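Local coordinates for Lin1840 protein (Listeria innocua serovar 6a, PDB 4ZOC) that probably hydrolyses terminal, non-reducing beta-D-glucosyl residues with release of beta-D-glucose, as a family 3 glycoside hydrolase involved in beta-1,2-glucan metabolism, at residues A[108-113]-A[596-601]; A[152-155]-A[160-163]. The protein carries 2 engineered substitutions. One frame throughout, in Å; residues are numbered along the deposited sequence.

Contact 1 (A[108-113]-A[596-601]); sequences CSFDRE and YPFGYG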
loop_
_atom_site.group_PDB
_atom_site.type_symbol
_atom_site.label_atom_id
_atom_site.label_comp_id
_atom_site.label_asym_id
_atom_site.label_seq_id
_atom_site.Cartn_x
_atom_site.Cartn_y
_atom_site.Cartn_z
ATOM N N CYS A 108 -19.664 -8.263 10.579
ATOM C CA CYS A 108 -20.614 -8.831 9.541
ATOM C C CYS A 108 -22.087 -8.971 10.022
ATOM O O CYS A 108 -22.971 -9.092 9.216
ATOM C CB CYS A 108 -20.136 -10.158 8.981
ATOM S SG CYS A 108 -18.533 -10.098 8.134
ATOM N N SER A 109 -22.315 -8.994 11.353
ATOM C CA SER A 109 -23.652 -8.928 11.904
ATOM C C SER A 109 -24.383 -7.666 11.524
ATOM O O SER A 109 -25.585 -7.731 11.434
ATOM C CB SER A 109 -23.714 -9.060 13.432
ATOM O OG SER A 109 -23.381 -7.842 14.081
ATOM N N PHE A 110 -23.679 -6.562 11.282
ATOM C CA PHE A 110 -24.321 -5.222 11.090
ATOM C C PHE A 110 -25.366 -4.969 12.167
ATOM O O PHE A 110 -26.410 -4.299 11.920
ATOM C CB PHE A 110 -24.870 -5.129 9.657
ATOM C CG PHE A 110 -23.843 -4.751 8.647
ATOM C CD1 PHE A 110 -22.919 -5.719 8.176
ATOM C CD2 PHE A 110 -23.876 -3.485 8.048
ATOM C CE1 PHE A 110 -22.006 -5.446 7.201
ATOM C CE2 PHE A 110 -22.951 -3.198 7.044
ATOM C CZ PHE A 110 -22.036 -4.198 6.640
ATOM N N ASP A 111 -25.106 -5.523 13.381
ATOM C CA ASP A 111 -26.085 -5.497 14.446
ATOM C C ASP A 111 -25.548 -4.968 15.774
ATOM O O ASP A 111 -24.847 -5.663 16.499
ATOM C CB ASP A 111 -26.772 -6.871 14.594
ATOM C CG ASP A 111 -28.011 -6.778 15.442
ATOM O OD1 ASP A 111 -28.982 -6.101 15.005
ATOM O OD2 ASP A 111 -27.981 -7.286 16.582
ATOM N N ARG A 112 -25.878 -3.704 16.057
ATOM C CA ARG A 112 -25.368 -2.985 17.207
ATOM C C ARG A 112 -25.710 -3.770 18.488
ATOM O O ARG A 112 -24.864 -3.921 19.358
ATOM C CB ARG A 112 -25.880 -1.548 17.284
ATOM C CG ARG A 112 -25.407 -0.632 16.172
ATOM C CD ARG A 112 -26.314 0.596 16.181
ATOM N NE ARG A 112 -25.984 1.633 15.201
ATOM C CZ ARG A 112 -26.510 1.662 13.959
ATOM N NH1 ARG A 112 -27.328 0.711 13.544
ATOM N NH2 ARG A 112 -26.225 2.665 13.141
ATOM N N GLU A 113 -26.939 -4.264 18.618
ATOM C CA GLU A 113 -27.375 -4.907 19.885
ATOM C C GLU A 113 -26.595 -6.245 20.091
ATOM O O GLU A 113 -26.203 -6.532 21.196
ATOM C CB GLU A 113 -28.878 -5.082 19.914
ATOM C CG GLU A 113 -29.433 -5.797 21.169
ATOM C CD GLU A 113 -29.245 -5.093 22.438
ATOM O OE1 GLU A 113 -28.708 -3.938 22.481
ATOM O OE2 GLU A 113 -29.622 -5.729 23.445
ATOM N N TYR A 596 -16.057 -10.626 -3.683
ATOM C CA TYR A 596 -17.307 -10.233 -3.003
ATOM C C TYR A 596 -17.123 -8.876 -2.286
ATOM O O TYR A 596 -16.053 -8.598 -1.723
ATOM C CB TYR A 596 -17.679 -11.228 -1.883
ATOM C CG TYR A 596 -17.898 -12.689 -2.323
ATOM C CD1 TYR A 596 -18.944 -13.003 -3.168
ATOM C CD2 TYR A 596 -17.153 -13.748 -1.771
ATOM C CE1 TYR A 596 -19.204 -14.310 -3.519
ATOM C CE2 TYR A 596 -17.426 -15.065 -2.089
ATOM C CZ TYR A 596 -18.447 -15.339 -2.988
ATOM O OH TYR A 596 -18.750 -16.667 -3.332
ATOM N N PRO A 597 -18.117 -8.014 -2.381
ATOM C CA PRO A 597 -18.004 -6.661 -1.872
ATOM C C PRO A 597 -18.588 -6.437 -0.490
ATOM O O PRO A 597 -19.308 -7.239 0.013
ATOM C CB PRO A 597 -18.790 -5.858 -2.909
ATOM C CG PRO A 597 -19.925 -6.812 -3.245
ATOM C CD PRO A 597 -19.307 -8.161 -3.265
ATOM N N PHE A 598 -18.263 -5.261 0.054
ATOM C CA PHE A 598 -18.750 -4.777 1.281
ATOM C C PHE A 598 -20.324 -4.837 1.209
ATOM O O PHE A 598 -20.942 -4.368 0.250
ATOM C CB PHE A 598 -18.338 -3.357 1.494
ATOM C CG PHE A 598 -18.779 -2.796 2.849
ATOM C CD1 PHE A 598 -18.004 -2.998 3.992
ATOM C CD2 PHE A 598 -19.971 -2.107 2.969
ATOM C CE1 PHE A 598 -18.404 -2.491 5.217
ATOM C CE2 PHE A 598 -20.403 -1.582 4.209
ATOM C CZ PHE A 598 -19.608 -1.775 5.321
ATOM N N GLY A 599 -20.910 -5.314 2.279
ATOM C CA GLY A 599 -22.351 -5.297 2.500
ATOM C C GLY A 599 -23.071 -6.458 1.803
ATOM O O GLY A 599 -24.251 -6.540 1.911
ATOM N N TYR A 600 -22.338 -7.387 1.151
ATOM C CA TYR A 600 -22.910 -8.555 0.526
ATOM C C TYR A 600 -23.120 -9.772 1.455
ATOM O O TYR A 600 -22.220 -10.172 2.218
ATOM C CB TYR A 600 -22.016 -9.027 -0.599
ATOM C CG TYR A 600 -22.414 -10.342 -1.229
ATOM C CD1 TYR A 600 -23.489 -10.412 -2.076
ATOM C CD2 TYR A 600 -21.669 -11.474 -1.027
ATOM C CE1 TYR A 600 -23.870 -11.606 -2.654
ATOM C CE2 TYR A 600 -22.005 -12.664 -1.606
ATOM C CZ TYR A 600 -23.102 -12.716 -2.440
ATOM O OH TYR A 600 -23.386 -13.932 -3.022
ATOM N N GLY A 601 -24.294 -10.423 1.299
ATOM C CA GLY A 601 -24.601 -11.682 2.001
ATOM C C GLY A 601 -25.953 -12.161 1.480
ATOM O O GLY A 601 -26.829 -11.364 1.101
#

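Contact 2 (A[152-155]-A[160-163]); sequences ESTG and LNSE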
loop_
_atom_site.group_PDB
_atom_site.type_symbol
_atom_site.label_atom_id
_atom_site.label_comp_id
_atom_site.label_asym_id
_atom_site.label_seq_id
_atom_site.Cartn_x
_atom_site.Cartn_y
_atom_site.Cartn_z
ATOM N N GLU A 152 -9.572 -8.737 14.635
ATOM C CA GLU A 152 -9.911 -7.886 15.812
ATOM C C GLU A 152 -10.744 -6.688 15.470
ATOM O O GLU A 152 -11.265 -6.062 16.362
ATOM C CB GLU A 152 -8.641 -7.409 16.506
ATOM C CG GLU A 152 -7.795 -8.518 17.106
ATOM C CD GLU A 152 -6.400 -8.011 17.362
ATOM O OE1 GLU A 152 -6.236 -7.147 18.249
ATOM O OE2 GLU A 152 -5.460 -8.526 16.709
ATOM N N SER A 153 -10.781 -6.317 14.192
ATOM C CA SER A 153 -11.448 -5.129 13.712
ATOM C C SER A 153 -12.809 -5.524 13.208
ATOM O O SER A 153 -12.999 -6.671 12.873
ATOM C CB SER A 153 -10.605 -4.536 12.557
ATOM O OG SER A 153 -11.265 -3.353 12.006
ATOM N N THR A 154 -13.742 -4.550 13.052
ATOM C CA THR A 154 -14.980 -4.818 12.409
ATOM C C THR A 154 -14.918 -4.559 10.909
ATOM O O THR A 154 -15.994 -4.660 10.250
ATOM C CB THR A 154 -16.195 -4.125 13.138
ATOM O OG1 THR A 154 -15.967 -2.698 13.338
ATOM C CG2 THR A 154 -16.399 -4.811 14.528
ATOM N N GLY A 155 -13.757 -4.152 10.345
ATOM C CA GLY A 155 -13.610 -4.164 8.878
ATOM C C GLY A 155 -13.180 -2.838 8.234
ATOM O O GLY A 155 -12.508 -1.978 8.869
ATOM N N LEU A 160 -19.466 1.961 10.154
ATOM C CA LEU A 160 -19.680 0.733 10.834
ATOM C C LEU A 160 -18.764 0.572 12.023
ATOM O O LEU A 160 -19.206 0.174 13.154
ATOM C CB LEU A 160 -19.490 -0.465 9.890
ATOM C CG LEU A 160 -19.879 -1.817 10.426
ATOM C CD1 LEU A 160 -21.333 -1.882 10.945
ATOM C CD2 LEU A 160 -19.710 -2.925 9.415
ATOM N N ASN A 161 -17.461 0.815 11.856
ATOM C CA ASN A 161 -16.554 0.532 12.958
ATOM C C ASN A 161 -16.852 1.442 14.135
ATOM O O ASN A 161 -16.735 1.044 15.292
ATOM C CB ASN A 161 -15.053 0.703 12.563
ATOM C CG ASN A 161 -14.624 -0.338 11.544
ATOM O OD1 ASN A 161 -15.383 -1.311 11.325
ATOM N ND2 ASN A 161 -13.431 -0.244 11.041
ATOM N N SER A 162 -17.196 2.691 13.810
ATOM C CA SER A 162 -17.569 3.678 14.845
ATOM C C SER A 162 -18.828 3.232 15.630
ATOM O O SER A 162 -18.824 3.260 16.866
ATOM C CB SER A 162 -17.807 5.066 14.227
ATOM O OG SER A 162 -16.620 5.650 13.666
ATOM N N GLU A 163 -19.854 2.771 14.908
ATOM C CA GLU A 163 -21.184 2.397 15.497
ATOM C C GLU A 163 -21.015 1.162 16.368
ATOM O O GLU A 163 -21.471 1.125 17.513
ATOM C CB GLU A 163 -22.224 2.240 14.441
ATOM C CG GLU A 163 -22.553 3.573 13.733
ATOM C CD GLU A 163 -23.289 4.495 14.653
ATOM O OE1 GLU A 163 -24.380 4.158 15.030
ATOM O OE2 GLU A 163 -22.771 5.553 15.056
HETATM O O HOH W 1 -16.239 -2.102 8.820
HETATM O O HOH W 2 -15.885 -1.693 15.791
#

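Contact 1 (A[108-113]-A[596-601])
Phe110 and Phe598 meet in an offset edge-to-face aromatic pair, a worked example of buried rings joining two domains, here in a family 3 glycoside hydrolase. Phe110 belongs to the N-terminal TIM-barrel domain and follows helix 103-108, after Ser109, as the first residue to leave helical geometry; Phe598 belongs to the family 3 C-terminal domain and sits in a type II beta turn running from Pro597 to Tyr600. The ring centroids are 5.6 Å apart and the planes are inclined at 63°, with the edge of Phe110 directed at the other ring. The phi of Phe110 is positive, and its CB points toward the turn. The CB of Phe598 does not itself aim at Phe110; CG anti to the backbone N (chi1 -177°) brings CZ and CE2 up to it. Gly599, the positive-phi position of the turn, adds backbone to the same surface. Beyond the pair, Tyr565 stacks on Phe598, while strand 638-648 of the fibronectin type III-like domain supplies Val641 against Phe110 and Tyr645 against Phe598. The closest approach of the Phe110 ring is made by CZ, 3.7 Å from Phe598 CZ and 4.3 Å from Gly599 CA.

Contact 2 (A[152-155]-A[160-163])
Asn161 reaches from helix 158-173 to the hydroxyl of Thr154 and the carbonyl of Gly155 in the preceding loop, and each step along it meets something different. CB lies 3.6 Å from Thr154 OG1. CG is set anti to the carbonyl carbon (chi1 -67°), which brings the amide alongside Thr154, the two side chains running in opposite directions. OD1 then accepts a hydrogen bond from Thr154 OG1 at 2.5 Å, a short distance, with the hydroxyl standing well above the carbonyl plane. Water 1 lies 2.8 Å from the same OD1 and also near Thr154 O, which Ser551 OG reaches as well. At the tip, ND2 donates to Gly155 O at 2.9 Å with an N-H...O angle of 162°, the acceptor lying nearly in the plane of the amide. With both ends of the amide engaged by the loop, its rotation is fixed. The loop is part of the connection between barrel strand 133-134 and the helix in the TIM-barrel domain, and an ST turn shapes it: Ser153 OG accepts from Gly155 N at 3.1 Å while also bonding to Asp140 O. Water 2 bridges a little further along, donating to Thr154 OG1 at 2.7 Å and to Asn161 O at 2.9 Å. One residue earlier on the helix, Leu160 CD2 comes loosely up to Thr154 O, and helix 221-228 brings Ala222 against Asn161.

The centres of the two contacts lie 11 Å apart, and along the chain contact 2 is nested within the span closed by contact 1, in the order 108-113, 152-155, 160-163, 596-601. Contact 2 stays inside the TIM-barrel domain, whereas contact 1 joins that domain to the family 3 C-terminal domain. They touch directly: Leu160 CD2 packs 3.8 Å from Phe110 CZ and 4.3 Å from Phe598 CZ, and Arg112 NE forms a 3.0 Å salt bridge with Glu163 OE1. Helices 112-128 and 158-173 are thereby linked, and Phe663 of strand 659-668, in the fibronectin type III-like domain, touches both Leu160 and Glu163. Helix 158-173, bonded to its preceding loop in contact 2, thus also lies where the three domains meet.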